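Local coordinates for protein (soluble lytic transglycosylase SLT70) (Escherichia coli, PDB 1QSA), which cleaves the glycosidic bonds between N-acetylmuramic acid and N-acetylglucosamine in peptidoglycan, leaving a 1,6-anhydro bond in the muramic acid residue, at residues G299-L304 with Q325-L330; R290-A295 with T306-L311; E320-Q325 with L342-Q347; N543-S548 with A611-R616. One frame throughout, in Å; residues are numbered along the deposited sequence.

Contact 1: residues G299-L304 with Q325-L330; sequences GDRRGL and QADLLL
Leu-304 and Leu-328 form the tight, buried part of this contact. Their CD2 methyls meet at 3.6 Å. With chi1 of Leu-304 at 177°, its CG is anti to the backbone N, which sets CG 3.9 Å from CD2 of Leu-328. The Leu-304 side chain also touches Val-292 and Leu-296 of helix 285-298.

The more exposed side belongs to Arg-301, which is partly open to solvent. Its chain is bent at chi2 and chi3, and the bends carry the guanidinium across to helix 319-331. NH2 of Arg-301 donates to OD2 of Asp-327 at 2.8 Å, and NH1 of Arg-301 donates to the same OD2 at 2.9 Å. This is an end-on salt bridge with both nitrogens on one oxygen. OD2 lies near the guanidinium plane, but the carboxylate plane stands 88° from it. Leu-328 CD2 sits over one guanidinium face, 3.9 Å from NH2 of Arg-301.

The contact joins the start of helix 301-310 to helix 319-331 in the all-helical superhelix of Slt70. Gly-299 ends the preceding helix in a Schellman motif. Asp-300 then caps the new helix, its OD1 accepting from Gly-303 N at 2.9 Å.

Two further ion pairs extend the charged side: NE of Arg-301 with Glu-331, and OD1 of Asp-327 with Arg-359. An alanine in place of Arg-301 would probably leave OD2 of Asp-327 without NH1 and NH2 as donors, Glu-331 without this partner, and CD2 of Leu-328 without the guanidinium beside it.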
# COMPACT_ATOMS: atom_id res chain seq x y z
N GLY A 299 -16.17 -9.12 24.53
CA GLY A 299 -16.35 -8.66 25.90
C GLY A 299 -15.85 -9.65 26.93
O GLY A 299 -16.28 -9.63 28.09
N ASP A 300 -14.95 -10.52 26.52
CA ASP A 300 -14.38 -11.55 27.38
C ASP A 300 -13.29 -10.97 28.27
O ASP A 300 -12.12 -10.91 27.88
CB ASP A 300 -13.83 -12.67 26.50
CG ASP A 300 -13.31 -13.86 27.29
OD1 ASP A 300 -13.35 -13.88 28.55
OD2 ASP A 300 -12.84 -14.80 26.63
N ARG A 301 -13.66 -10.58 29.49
CA ARG A 301 -12.69 -9.99 30.42
C ARG A 301 -11.59 -10.94 30.89
O ARG A 301 -10.41 -10.56 30.89
CB ARG A 301 -13.40 -9.34 31.61
CG ARG A 301 -14.45 -8.32 31.21
CD ARG A 301 -13.85 -7.18 30.37
NE ARG A 301 -12.98 -6.34 31.19
CZ ARG A 301 -12.12 -5.45 30.71
NH1 ARG A 301 -11.96 -5.30 29.41
NH2 ARG A 301 -11.40 -4.71 31.55
N ARG A 302 -11.95 -12.16 31.29
CA ARG A 302 -10.94 -13.13 31.71
C ARG A 302 -10.02 -13.47 30.55
O ARG A 302 -8.81 -13.64 30.72
CB ARG A 302 -11.58 -14.42 32.24
CG ARG A 302 -12.23 -14.22 33.57
CD ARG A 302 -12.72 -15.50 34.20
NE ARG A 302 -13.12 -15.20 35.58
CZ ARG A 302 -13.77 -16.04 36.38
NH1 ARG A 302 -14.12 -17.24 35.96
NH2 ARG A 302 -14.08 -15.65 37.61
N GLY A 303 -10.62 -13.59 29.36
CA GLY A 303 -9.86 -13.90 28.17
C GLY A 303 -8.87 -12.80 27.82
O GLY A 303 -7.76 -13.08 27.42
N LEU A 304 -9.28 -11.55 27.99
CA LEU A 304 -8.38 -10.44 27.70
C LEU A 304 -7.18 -10.52 28.63
O LEU A 304 -6.05 -10.35 28.19
CB LEU A 304 -9.11 -9.10 27.88
CG LEU A 304 -8.23 -7.87 27.66
CD1 LEU A 304 -7.66 -7.89 26.23
CD2 LEU A 304 -9.01 -6.59 27.95
N GLN A 325 -3.86 -2.87 28.76
CA GLN A 325 -3.30 -3.27 30.05
C GLN A 325 -3.85 -2.29 31.09
O GLN A 325 -4.25 -2.69 32.19
CB GLN A 325 -1.77 -3.19 30.03
CG GLN A 325 -1.12 -3.60 31.35
CD GLN A 325 -1.40 -5.05 31.72
OE1 GLN A 325 -2.43 -5.36 32.34
NE2 GLN A 325 -0.50 -5.94 31.34
N ALA A 326 -3.88 -1.01 30.73
CA ALA A 326 -4.42 0.04 31.59
C ALA A 326 -5.90 -0.23 31.85
O ALA A 326 -6.38 -0.06 32.97
CB ALA A 326 -4.24 1.39 30.94
N ASP A 327 -6.63 -0.65 30.81
CA ASP A 327 -8.06 -0.95 30.94
C ASP A 327 -8.30 -2.07 31.97
O ASP A 327 -9.19 -1.96 32.81
CB ASP A 327 -8.63 -1.36 29.58
CG ASP A 327 -10.12 -1.62 29.62
OD1 ASP A 327 -10.91 -0.64 29.56
OD2 ASP A 327 -10.51 -2.79 29.73
N LEU A 328 -7.48 -3.11 31.92
CA LEU A 328 -7.57 -4.22 32.87
C LEU A 328 -7.25 -3.76 34.30
O LEU A 328 -7.97 -4.08 35.25
CB LEU A 328 -6.60 -5.34 32.49
CG LEU A 328 -6.91 -6.17 31.25
CD1 LEU A 328 -5.71 -7.06 30.95
CD2 LEU A 328 -8.19 -6.99 31.47
N LEU A 329 -6.19 -2.96 34.43
CA LEU A 329 -5.76 -2.44 35.74
C LEU A 329 -6.82 -1.54 36.36
O LEU A 329 -7.04 -1.58 37.57
CB LEU A 329 -4.45 -1.66 35.60
CG LEU A 329 -3.20 -2.52 35.39
CD1 LEU A 329 -2.03 -1.62 34.95
CD2 LEU A 329 -2.85 -3.30 36.66
N LEU A 330 -7.49 -0.73 35.54
CA LEU A 330 -8.55 0.13 36.06
C LEU A 330 -9.68 -0.72 36.65
O LEU A 330 -10.14 -0.45 37.75
CB LEU A 330 -9.13 1.03 34.96
CG LEU A 330 -8.25 2.20 34.53
CD1 LEU A 330 -8.81 2.83 33.24
CD2 LEU A 330 -8.22 3.24 35.67

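Contact 2: residues R290-A295 with T306-L311; sequences RRVRMA and TWLARL
Arg-291 reaches over the Trp-307 indole, and its polar end is anchored by a salt bridge from NE to Asp-276 of helix 269-280. The contact packs two successive antiparallel helices of the alpha-superhelix, 285-298 and 301-310. Their local axes run 159° apart and approach to 8.9 Å.

The aliphatic part of Arg-291 makes a CH-pi contact. Its CG stands 3.5 Å from the centroid of the five-membered ring of Trp-307, nearly over the centre. A chi1 of -173°, with CG anti to the backbone N, places CG against this ring face. Farther out, CZ of Arg-291 is 3.3 Å from NE1 of Trp-307, which lies over the centre of the guanidinium. The two planes are 33° apart, so the groups overlap without being parallel. SD of Met-294 lies over the opposite guanidinium face.

An alanine at Trp-307 would probably leave CG and the guanidinium of Arg-291 without their aromatic cover, and the arginine less firmly placed.

Val-292 packs against the base of the Trp-307 side chain and Leu-308. Its CG2 is 3.8 Å from CB of Trp-307 and also touches that residue's carbonyl O. The other branch, CG1 of Val-292, meets CD2 of Leu-308 at 3.8 Å.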
# COMPACT_ATOMS: atom_id res chain seq x y z
N ARG A 290 -4.26 -11.84 17.41
CA ARG A 290 -5.58 -12.10 16.83
C ARG A 290 -6.50 -12.69 17.92
O ARG A 290 -7.69 -12.34 17.98
CB ARG A 290 -5.49 -13.05 15.63
CG ARG A 290 -6.86 -13.36 14.98
CD ARG A 290 -7.58 -12.10 14.48
NE ARG A 290 -8.93 -12.37 13.97
CZ ARG A 290 -10.05 -12.30 14.70
NH1 ARG A 290 -9.99 -11.97 15.98
NH2 ARG A 290 -11.23 -12.57 14.15
N ARG A 291 -5.94 -13.52 18.80
CA ARG A 291 -6.71 -14.13 19.89
C ARG A 291 -7.11 -13.07 20.92
O ARG A 291 -8.19 -13.15 21.51
CB ARG A 291 -5.91 -15.26 20.54
CG ARG A 291 -6.70 -16.05 21.58
CD ARG A 291 -8.02 -16.56 21.01
NE ARG A 291 -8.82 -17.29 22.01
CZ ARG A 291 -9.66 -16.71 22.86
NH1 ARG A 291 -9.79 -15.39 22.88
NH2 ARG A 291 -10.35 -17.47 23.71
N VAL A 292 -6.22 -12.11 21.17
CA VAL A 292 -6.52 -11.00 22.08
C VAL A 292 -7.69 -10.21 21.49
O VAL A 292 -8.61 -9.79 22.21
CB VAL A 292 -5.30 -10.03 22.23
CG1 VAL A 292 -5.70 -8.73 22.91
CG2 VAL A 292 -4.16 -10.72 23.01
N ARG A 293 -7.66 -10.00 20.17
CA ARG A 293 -8.73 -9.26 19.51
C ARG A 293 -10.06 -9.99 19.60
O ARG A 293 -11.11 -9.35 19.73
CB ARG A 293 -8.37 -8.91 18.06
CG ARG A 293 -7.26 -7.85 17.99
CD ARG A 293 -7.02 -7.30 16.59
NE ARG A 293 -6.07 -6.18 16.67
CZ ARG A 293 -4.75 -6.29 16.49
NH1 ARG A 293 -4.22 -7.43 16.08
NH2 ARG A 293 -3.97 -5.23 16.62
N MET A 294 -10.01 -11.32 19.59
CA MET A 294 -11.23 -12.13 19.72
C MET A 294 -11.85 -11.88 21.11
O MET A 294 -13.06 -11.75 21.24
CB MET A 294 -10.93 -13.62 19.57
CG MET A 294 -12.15 -14.51 19.85
SD MET A 294 -11.83 -16.25 19.60
CE MET A 294 -12.30 -16.42 17.90
N ALA A 295 -11.00 -11.82 22.13
CA ALA A 295 -11.47 -11.54 23.49
C ALA A 295 -12.08 -10.14 23.56
O ALA A 295 -13.14 -9.95 24.16
CB ALA A 295 -10.31 -11.68 24.49
N THR A 306 -5.99 -13.18 30.23
CA THR A 306 -5.21 -14.36 29.87
C THR A 306 -4.34 -14.17 28.63
O THR A 306 -3.13 -14.42 28.65
CB THR A 306 -6.13 -15.57 29.62
OG1 THR A 306 -6.81 -15.90 30.83
CG2 THR A 306 -5.33 -16.78 29.11
N TRP A 307 -4.97 -13.73 27.54
CA TRP A 307 -4.26 -13.56 26.28
C TRP A 307 -3.29 -12.37 26.18
O TRP A 307 -2.25 -12.48 25.53
CB TRP A 307 -5.27 -13.62 25.13
CG TRP A 307 -5.92 -14.99 25.06
CD1 TRP A 307 -7.21 -15.30 25.40
CD2 TRP A 307 -5.29 -16.23 24.70
NE1 TRP A 307 -7.42 -16.65 25.28
CE2 TRP A 307 -6.26 -17.25 24.85
CE3 TRP A 307 -4.00 -16.58 24.26
CZ2 TRP A 307 -5.98 -18.59 24.58
CZ3 TRP A 307 -3.72 -17.91 23.99
CH2 TRP A 307 -4.71 -18.90 24.15
N LEU A 308 -3.60 -11.26 26.84
CA LEU A 308 -2.69 -10.11 26.82
C LEU A 308 -1.37 -10.52 27.48
O LEU A 308 -0.29 -10.10 27.07
CB LEU A 308 -3.27 -8.93 27.59
CG LEU A 308 -3.55 -7.57 26.93
CD1 LEU A 308 -2.87 -6.50 27.73
CD2 LEU A 308 -3.15 -7.51 25.46
N ALA A 309 -1.48 -11.36 28.52
CA ALA A 309 -0.31 -11.84 29.24
C ALA A 309 0.54 -12.82 28.43
O ALA A 309 1.72 -13.01 28.73
CB ALA A 309 -0.74 -12.48 30.58
N ARG A 310 -0.06 -13.46 27.42
CA ARG A 310 0.67 -14.42 26.58
C ARG A 310 1.52 -13.73 25.50
O ARG A 310 2.35 -14.37 24.85
CB ARG A 310 -0.28 -15.41 25.90
CG ARG A 310 -1.13 -16.24 26.85
CD ARG A 310 -0.28 -17.14 27.71
NE ARG A 310 0.42 -18.16 26.92
CZ ARG A 310 1.19 -19.10 27.45
NH1 ARG A 310 1.37 -19.16 28.76
NH2 ARG A 310 1.79 -19.99 26.67
N LEU A 311 1.29 -12.44 25.29
CA LEU A 311 2.06 -11.69 24.30
C LEU A 311 3.52 -11.59 24.73
O LEU A 311 3.80 -11.49 25.93
CB LEU A 311 1.52 -10.27 24.17
CG LEU A 311 0.18 -10.10 23.46
CD1 LEU A 311 -0.35 -8.70 23.70
CD2 LEU A 311 0.37 -10.38 21.97

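Contact 3: residues E320-Q325 with L342-Q347; sequences EWRYWQ and LHQLMQ
Arg-322, Leu-345 and Tyr-323 carry most of the contact. Arg-322 and Leu-345 lie alongside and point opposite ways. CD2 of Leu-345 lies over one face of the guanidinium, 3.6 Å from NH1 of Arg-322. CB of Gln-344 sits at the guanidinium edge, near its plane and 3.3 Å from NH2 of Arg-322. The Arg-322 chain bends at chi3 (68°), which turns NE out of the extended line. Its NH1 is hydrogen-bonded to Gln-348, just beyond segment 342-347.

The other branch of Leu-345 packs on Tyr-323: CD1 of Leu-345 is 3.9 Å from the backbone N of Tyr-323 and 4.0 Å from its CB. CD2 of Leu-342 meets CD1 of the Tyr-323 ring obliquely at 3.7 Å. The phenol OH of Tyr-323 is hydrogen-bonded to Arg-359, and its ring meets that of Tyr-352.

This is an antiparallel pair of successive helices, 319-331 and 335-346, in the alpha-superhelix. The local axes are 10.1 Å apart at closest approach, at 150°.

No hydrogen bond crosses between the two segments. The contact therefore depends on van der Waals packing, with NH1 of Arg-322 and the OH of Tyr-323 bonded to residues outside it.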
# COMPACT_ATOMS: atom_id res chain seq x y z
N GLU A 320 -1.68 -0.03 21.51
CA GLU A 320 -2.90 -0.77 21.81
C GLU A 320 -2.83 -1.66 23.04
O GLU A 320 -3.74 -1.65 23.87
CB GLU A 320 -3.38 -1.59 20.59
CG GLU A 320 -2.40 -2.64 20.06
CD GLU A 320 -1.59 -2.16 18.89
OE1 GLU A 320 -1.21 -0.97 18.86
OE2 GLU A 320 -1.28 -2.99 18.00
N TRP A 321 -1.73 -2.40 23.19
CA TRP A 321 -1.61 -3.32 24.31
C TRP A 321 -1.33 -2.60 25.63
O TRP A 321 -1.69 -3.10 26.70
CB TRP A 321 -0.63 -4.44 24.01
CG TRP A 321 -0.92 -5.14 22.69
CD1 TRP A 321 -0.00 -5.60 21.80
CD2 TRP A 321 -2.22 -5.41 22.10
NE1 TRP A 321 -0.63 -6.13 20.69
CE2 TRP A 321 -1.99 -6.03 20.85
CE3 TRP A 321 -3.55 -5.18 22.51
CZ2 TRP A 321 -3.04 -6.42 19.99
CZ3 TRP A 321 -4.59 -5.57 21.65
CH2 TRP A 321 -4.32 -6.19 20.41
N ARG A 322 -0.69 -1.44 25.55
CA ARG A 322 -0.47 -0.64 26.76
C ARG A 322 -1.83 -0.11 27.22
O ARG A 322 -2.16 -0.16 28.41
CB ARG A 322 0.50 0.51 26.48
CG ARG A 322 1.92 0.03 26.27
CD ARG A 322 2.82 1.16 25.80
NE ARG A 322 3.03 2.16 26.85
CZ ARG A 322 3.37 3.42 26.61
NH1 ARG A 322 3.52 3.86 25.37
NH2 ARG A 322 3.54 4.26 27.63
N TYR A 323 -2.66 0.36 26.28
CA TYR A 323 -3.98 0.86 26.65
C TYR A 323 -4.82 -0.25 27.26
O TYR A 323 -5.46 -0.04 28.29
CB TYR A 323 -4.75 1.45 25.45
CG TYR A 323 -6.17 1.85 25.85
CD1 TYR A 323 -6.42 3.07 26.49
CD2 TYR A 323 -7.24 0.97 25.66
CE1 TYR A 323 -7.71 3.39 26.95
CE2 TYR A 323 -8.52 1.29 26.10
CZ TYR A 323 -8.75 2.49 26.74
OH TYR A 323 -10.01 2.80 27.18
N TRP A 324 -4.83 -1.43 26.64
CA TRP A 324 -5.67 -2.51 27.17
C TRP A 324 -5.15 -3.05 28.50
O TRP A 324 -5.93 -3.55 29.32
CB TRP A 324 -5.95 -3.58 26.12
CG TRP A 324 -6.93 -3.05 25.08
CD1 TRP A 324 -6.65 -2.67 23.79
CD2 TRP A 324 -8.32 -2.72 25.30
NE1 TRP A 324 -7.76 -2.11 23.20
CE2 TRP A 324 -8.80 -2.13 24.10
CE3 TRP A 324 -9.19 -2.86 26.39
CZ2 TRP A 324 -10.12 -1.68 23.95
CZ3 TRP A 324 -10.51 -2.41 26.24
CH2 TRP A 324 -10.96 -1.82 25.03
N GLN A 325 -3.86 -2.87 28.76
CA GLN A 325 -3.30 -3.27 30.05
C GLN A 325 -3.85 -2.29 31.09
O GLN A 325 -4.25 -2.69 32.19
CB GLN A 325 -1.77 -3.19 30.03
CG GLN A 325 -1.12 -3.60 31.35
CD GLN A 325 -1.40 -5.05 31.72
OE1 GLN A 325 -2.43 -5.36 32.34
NE2 GLN A 325 -0.50 -5.94 31.34
N LEU A 342 -1.74 5.54 31.00
CA LEU A 342 -2.56 6.45 30.19
C LEU A 342 -1.87 7.80 30.03
O LEU A 342 -1.83 8.35 28.94
CB LEU A 342 -3.95 6.62 30.83
CG LEU A 342 -4.81 5.34 30.86
CD1 LEU A 342 -6.17 5.66 31.46
CD2 LEU A 342 -4.98 4.77 29.44
N HIS A 343 -1.27 8.32 31.10
CA HIS A 343 -0.58 9.60 31.02
C HIS A 343 0.65 9.51 30.11
O HIS A 343 0.97 10.46 29.40
CB HIS A 343 -0.21 10.13 32.41
CG HIS A 343 -1.35 10.81 33.11
ND1 HIS A 343 -1.69 10.54 34.42
CD2 HIS A 343 -2.23 11.75 32.68
CE1 HIS A 343 -2.73 11.29 34.76
NE2 HIS A 343 -3.07 12.03 33.72
N GLN A 344 1.34 8.36 30.13
CA GLN A 344 2.50 8.17 29.26
C GLN A 344 2.04 8.14 27.80
O GLN A 344 2.68 8.69 26.92
CB GLN A 344 3.26 6.90 29.61
CG GLN A 344 4.16 7.06 30.82
CD GLN A 344 5.10 8.25 30.69
OE1 GLN A 344 6.04 8.23 29.89
NE2 GLN A 344 4.82 9.31 31.45
N LEU A 345 0.90 7.48 27.57
CA LEU A 345 0.35 7.39 26.22
C LEU A 345 -0.04 8.76 25.67
O LEU A 345 0.21 9.05 24.50
CB LEU A 345 -0.87 6.45 26.20
CG LEU A 345 -0.59 4.96 26.04
CD1 LEU A 345 -1.90 4.19 26.13
CD2 LEU A 345 0.07 4.70 24.69
N MET A 346 -0.61 9.60 26.52
CA MET A 346 -1.03 10.94 26.13
C MET A 346 0.11 11.82 25.63
O MET A 346 -0.13 12.80 24.92
CB MET A 346 -1.73 11.64 27.30
CG MET A 346 -3.15 11.14 27.56
SD MET A 346 -3.80 11.78 29.14
CE MET A 346 -3.94 13.52 28.78
N GLN A 347 1.34 11.49 26.03
CA GLN A 347 2.52 12.26 25.61
C GLN A 347 2.87 11.97 24.16
O GLN A 347 3.65 12.71 23.54
CB GLN A 347 3.71 11.93 26.51
CG GLN A 347 3.53 12.41 27.95
CD GLN A 347 4.66 12.00 28.88
OE1 GLN A 347 4.52 12.04 30.10
NE2 GLN A 347 5.79 11.60 28.30

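Contact 4: residues N543-S548 with A611-R616; sequences NNRIFS and ATEWGR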
# COMPACT_ATOMS: atom_id res chain seq x y z
N ASN A 543 -25.25 7.86 12.41
CA ASN A 543 -24.36 9.00 12.58
C ASN A 543 -23.17 8.69 13.48
O ASN A 543 -22.72 9.53 14.26
CB ASN A 543 -25.15 10.21 13.11
CG ASN A 543 -26.11 10.80 12.08
OD1 ASN A 543 -26.43 10.17 11.07
ND2 ASN A 543 -26.58 12.01 12.35
N ASN A 544 -22.60 7.50 13.28
CA ASN A 544 -21.45 7.05 14.06
C ASN A 544 -20.26 6.91 13.12
O ASN A 544 -20.30 6.13 12.17
CB ASN A 544 -21.81 5.71 14.72
CG ASN A 544 -20.69 5.15 15.56
OD1 ASN A 544 -19.61 4.85 15.04
ND2 ASN A 544 -20.94 4.98 16.86
N ARG A 545 -19.20 7.68 13.38
CA ARG A 545 -18.02 7.70 12.52
C ARG A 545 -17.21 6.41 12.50
O ARG A 545 -16.49 6.15 11.54
CB ARG A 545 -17.14 8.91 12.83
CG ARG A 545 -17.84 10.25 12.51
CD ARG A 545 -17.03 11.42 13.05
NE ARG A 545 -16.73 11.15 14.46
CZ ARG A 545 -15.51 11.19 15.00
NH1 ARG A 545 -14.46 11.60 14.30
NH2 ARG A 545 -15.36 10.87 16.29
N ILE A 546 -17.32 5.60 13.54
CA ILE A 546 -16.60 4.33 13.53
C ILE A 546 -17.24 3.45 12.46
O ILE A 546 -16.56 2.90 11.60
CB ILE A 546 -16.66 3.62 14.92
CG1 ILE A 546 -15.85 4.43 15.94
CG2 ILE A 546 -16.14 2.18 14.82
CD1 ILE A 546 -15.99 3.93 17.39
N PHE A 547 -18.57 3.37 12.50
CA PHE A 547 -19.32 2.56 11.53
C PHE A 547 -19.23 3.10 10.10
O PHE A 547 -18.99 2.33 9.17
CB PHE A 547 -20.80 2.44 11.92
CG PHE A 547 -21.03 1.87 13.30
CD1 PHE A 547 -20.11 1.01 13.88
CD2 PHE A 547 -22.18 2.20 14.02
CE1 PHE A 547 -20.32 0.48 15.15
CE2 PHE A 547 -22.41 1.68 15.30
CZ PHE A 547 -21.47 0.82 15.86
N SER A 548 -19.37 4.41 9.92
CA SER A 548 -19.31 4.96 8.57
C SER A 548 -17.93 4.84 7.95
O SER A 548 -17.81 4.59 6.75
CB SER A 548 -19.80 6.41 8.52
OG SER A 548 -19.07 7.22 9.41
N ALA A 611 -19.88 12.08 22.61
CA ALA A 611 -20.38 11.39 23.80
C ALA A 611 -21.19 10.16 23.37
O ALA A 611 -21.09 9.11 23.99
CB ALA A 611 -21.27 12.33 24.61
N THR A 612 -21.94 10.30 22.29
CA THR A 612 -22.76 9.20 21.78
C THR A 612 -21.91 8.03 21.27
O THR A 612 -22.16 6.87 21.61
CB THR A 612 -23.75 9.69 20.71
OG1 THR A 612 -24.64 10.64 21.32
CG2 THR A 612 -24.56 8.54 20.15
N GLU A 613 -20.87 8.34 20.50
CA GLU A 613 -19.98 7.30 20.00
C GLU A 613 -19.25 6.62 21.15
O GLU A 613 -19.13 5.39 21.20
CB GLU A 613 -18.95 7.91 19.04
CG GLU A 613 -19.54 8.36 17.71
CD GLU A 613 -18.60 9.27 16.92
OE1 GLU A 613 -17.70 9.87 17.54
OE2 GLU A 613 -18.77 9.40 15.69
N TRP A 614 -18.73 7.44 22.07
CA TRP A 614 -17.97 6.95 23.22
C TRP A 614 -18.76 6.04 24.16
O TRP A 614 -18.22 5.06 24.68
CB TRP A 614 -17.42 8.14 24.02
CG TRP A 614 -16.50 7.78 25.17
CD1 TRP A 614 -16.81 7.75 26.51
CD2 TRP A 614 -15.12 7.43 25.06
NE1 TRP A 614 -15.69 7.40 27.24
CE2 TRP A 614 -14.64 7.20 26.38
CE3 TRP A 614 -14.23 7.29 23.99
CZ2 TRP A 614 -13.31 6.84 26.65
CZ3 TRP A 614 -12.90 6.93 24.26
CH2 TRP A 614 -12.46 6.71 25.58
N GLY A 615 -20.04 6.35 24.35
CA GLY A 615 -20.87 5.60 25.28
C GLY A 615 -21.79 4.49 24.79
O GLY A 615 -22.35 3.75 25.59
N ARG A 616 -21.93 4.38 23.47
CA ARG A 616 -22.78 3.39 22.84
C ARG A 616 -22.30 1.95 23.11
O ARG A 616 -21.13 1.72 23.40
CB ARG A 616 -22.78 3.64 21.33
CG ARG A 616 -23.66 2.70 20.57
CD ARG A 616 -23.22 2.55 19.14
NE ARG A 616 -23.82 1.35 18.59
CZ ARG A 616 -24.95 1.33 17.90
NH1 ARG A 616 -25.57 2.46 17.60
NH2 ARG A 616 -25.43 0.17 17.45
O HOH W 1 -20.42 11.72 14.84
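Arg-545 and Glu-613 form a side-on salt bridge, one nitrogen to each oxygen. NH2 of Arg-545 donates to OE1 of Glu-613 at 2.8 Å, an almost straight bond (168°). NE of Arg-545 donates to the syn lone pair of OE2 of Glu-613 at 3.0 Å. The backbone N of Arg-545 adds a third bond to that OE2, from the anti side, at 2.9 Å.

The carboxylate thus ties the short helix 611-615, near the C-terminus, to the N-terminal end of helix 545-554 in the Slt-type domain. Helix 545-554 is capped by Asn-544, whose OD1 accepts from Phe-547 N at 3.1 Å and more weakly from Ile-546 N. The helix start would probably favour the negative charge of Glu-613. Water 1 donates to OE2 of Glu-613 and to O of Asn-543, bridging the segments.

Outside partners complete the grip: Asp-595 pairs with NH1 of Arg-545, and Ser-610 N donates to OE1 of Glu-613.

Farther out, the amide of Asn-544 packs on the Glu-613 chain, with ND2 of Asn-544 3.8 Å from CG of Glu-613. That ND2 is hydrogen-bonded to Tyr-618. Arg-616 is exposed. In one of its two conformers the guanidinium is 89° from the Phe-547 ring, whose edge points into its face, with CE2 of Phe-547 3.6 Å from NE of Arg-616.

How the contacts relate
Contacts 1, 2 and 3 form one continuous run of helices, 285-298, 301-310, 319-331 and 335-346. Contacts 1 and 2 share helix 301-310, with centres about 10 Å apart. Contacts 1 and 3 share helix 319-331 and Gln-325, with centres about 13 Å apart. Trp-321 connects contacts 2 and 3: its CZ3 is 3.6 Å from CG1 of Val-292. Contact 4 stands apart, about 21 Å from contact 3 between centres, though their nearest atoms are about 5 Å apart. Arg-359 relates the two, bonding Tyr-323 and touching Trp-614. All four lie away from the predicted active-site residue, Glu-478. Glycerol, probably from crystallisation, lies near contacts 1, 3 and 4.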